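Local coordinates for putative polysaccharide deacetylase (Bdellovibrio bacteriovorus HD100, PDB 5JP6), which probably acts as a zinc-dependent peptidoglycan deacetylase of carbohydrate esterase family 4, hydrolysing carbon-nitrogen bonds other than peptide bonds, at residues A[309-313]-A[314-318]. The protein carries 1 engineered substitution. Residues are numbered along the deposited sequence; the frame is centred on the assembly and turned at random. Where two conformers were deposited one is given.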
loop_
_atom_site.group_PDB
_atom_site.type_symbol
_atom_site.label_atom_id
_atom_site.label_comp_id
_atom_site.label_asym_id
_atom_site.label_seq_id
_atom_site.Cartn_x
_atom_site.Cartn_y
_atom_site.Cartn_z
ATOM N N ARG A 309 9.578 -4.574 2.856
ATOM C CA ARG A 309 10.843 -4.832 3.540
ATOM C C ARG A 309 11.618 -3.532 3.732
ATOM O O ARG A 309 11.821 -2.774 2.800
ATOM C CB ARG A 309 11.675 -5.869 2.759
ATOM C CG ARG A 309 12.775 -6.466 3.620
ATOM C CD ARG A 309 13.792 -7.232 2.827
ATOM N NE ARG A 309 13.246 -8.372 2.130
ATOM C CZ ARG A 309 13.012 -9.563 2.681
ATOM N NH1 ARG A 309 13.162 -9.736 3.997
ATOM N NH2 ARG A 309 12.597 -10.561 1.911
ATOM N N THR A 310 12.059 -3.270 4.942
ATOM C CA THR A 310 12.948 -2.144 5.206
ATOM C C THR A 310 14.207 -2.341 4.373
ATOM O O THR A 310 14.863 -3.404 4.421
ATOM C CB THR A 310 13.309 -2.017 6.680
ATOM O OG1 THR A 310 12.119 -1.918 7.461
ATOM C CG2 THR A 310 14.210 -0.785 6.948
ATOM N N GLN A 311 14.561 -1.285 3.645
ATOM C CA GLN A 311 15.706 -1.322 2.735
ATOM C C GLN A 311 15.956 0.098 2.259
ATOM O O GLN A 311 15.076 0.958 2.408
ATOM C CB GLN A 311 15.428 -2.199 1.545
ATOM C CG GLN A 311 14.265 -1.737 0.676
ATOM C CD GLN A 311 13.757 -2.831 -0.251
ATOM O OE1 GLN A 311 14.446 -3.230 -1.194
ATOM N NE2 GLN A 311 12.577 -3.334 0.027
ATOM N N SER A 312 17.116 0.337 1.667
ATOM C CA SER A 312 17.414 1.656 1.106
ATOM C C SER A 312 16.524 1.945 -0.096
ATOM O O SER A 312 16.010 1.025 -0.753
ATOM C CB SER A 312 18.875 1.726 0.688
ATOM O OG SER A 312 19.178 0.785 -0.323
ATOM N N ASN A 313 16.383 3.225 -0.427
ATOM C CA ASN A 313 15.693 3.581 -1.652
ATOM C C ASN A 313 16.328 2.897 -2.857
ATOM O O ASN A 313 15.640 2.392 -3.738
ATOM C CB ASN A 313 15.790 5.075 -1.909
ATOM C CG ASN A 313 14.951 5.937 -0.976
ATOM O OD1 ASN A 313 14.548 5.543 0.080
ATOM N ND2 ASN A 313 14.774 7.204 -1.396
ATOM N N GLU A 314 17.663 2.877 -2.877
ATOM C CA GLU A 314 18.471 2.250 -3.928
ATOM C C GLU A 314 18.133 0.768 -4.097
ATOM O O GLU A 314 17.926 0.260 -5.194
ATOM C CB GLU A 314 19.952 2.434 -3.548
ATOM C CG GLU A 314 20.968 2.226 -4.629
ATOM C CD GLU A 314 22.280 2.986 -4.301
ATOM O OE1 GLU A 314 22.300 4.228 -4.547
ATOM O OE2 GLU A 314 23.284 2.352 -3.827
ATOM N N GLN A 315 18.083 0.036 -2.983
ATOM C CA GLN A 315 17.756 -1.371 -2.997
ATOM C C GLN A 315 16.314 -1.655 -3.535
ATOM O O GLN A 315 16.096 -2.502 -4.347
ATOM C CB GLN A 315 18.020 -1.939 -1.594
ATOM C CG GLN A 315 17.675 -3.411 -1.499
ATOM C CD GLN A 315 18.154 -4.039 -0.216
ATOM O OE1 GLN A 315 18.997 -3.499 0.487
ATOM N NE2 GLN A 315 17.588 -5.174 0.108
ATOM N N LEU A 316 15.384 -0.823 -3.041
ATOM C CA LEU A 316 14.004 -0.978 -3.473
ATOM C C LEU A 316 13.868 -0.777 -4.980
ATOM O O LEU A 316 13.261 -1.601 -5.661
ATOM C CB LEU A 316 13.095 -0.020 -2.682
ATOM C CG LEU A 316 11.596 -0.060 -3.056
ATOM C CD1 LEU A 316 11.063 -1.492 -2.898
ATOM C CD2 LEU A 316 10.815 0.909 -2.211
ATOM N N LEU A 317 14.465 0.294 -5.521
ATOM C CA LEU A 317 14.426 0.575 -6.988
ATOM C C LEU A 317 15.075 -0.588 -7.712
ATOM O O LEU A 317 14.573 -1.001 -8.737
ATOM C CB LEU A 317 15.117 1.894 -7.353
ATOM C CG LEU A 317 14.272 3.120 -7.126
ATOM C CD1 LEU A 317 15.149 4.346 -6.909
ATOM C CD2 LEU A 317 13.302 3.274 -8.318
ATOM N N ALA A 318 16.199 -1.095 -7.198
ATOM C CA ALA A 318 16.918 -2.171 -7.858
ATOM C C ALA A 318 16.082 -3.453 -7.902
ATOM O O ALA A 318 16.015 -4.110 -8.940
ATOM C CB ALA A 318 18.266 -2.420 -7.176
HETATM O O HOH W 1 14.998 -5.914 -1.811
#
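The side-chain amide of Gln-311 lies with one face over Leu-316. CB of Leu-316 is 3.8 Å from CD of Gln-311, and CD1 of Leu-316 reaches over NE2. The two side chains cross at about a right angle. The polar ends of this amide are tied by bonds tilted from its plane toward the other face. Gln-311 NE2 donates to Arg-309 O (2.9 Å, 19° out of the amide plane), bridging the bend around Thr-310. Gln-311 OE1 accepts from a water at 2.8 Å, which also takes a weak bond from Gln-315 NE2. The amide of Gln-315 turns a face to Gln-311, whose CB stands 3.7 Å from Gln-315 CD. With CG of Gln-315 anti to its backbone nitrogen (chi1 179°), the extended chain passes across the end of Gln-311, and Gln-315 CG lies 3.2 Å from Gln-311 OE1.

Ser-312 OG sits between its own backbone N and carbonyl carbon (chi1 62°). There Ser-312 OG accepts from Gln-315 N at 3.0 Å. The backbone bonds Leu-316 N to Ser-312 O and Leu-317 N to Asn-313 O start the helix. The side chain of Asn-313 leaves the backbone away from 314-318, and its OD1 accepts a hydrogen bond from Arg-340 NH1. Ile-344 of helix 339-354 touches Asn-313, Leu-316 and Leu-317.

This is a serine N-cap. It begins helix 313-327, which links strands 303-304 and 330-335 in the NodB-type deacetylase domain.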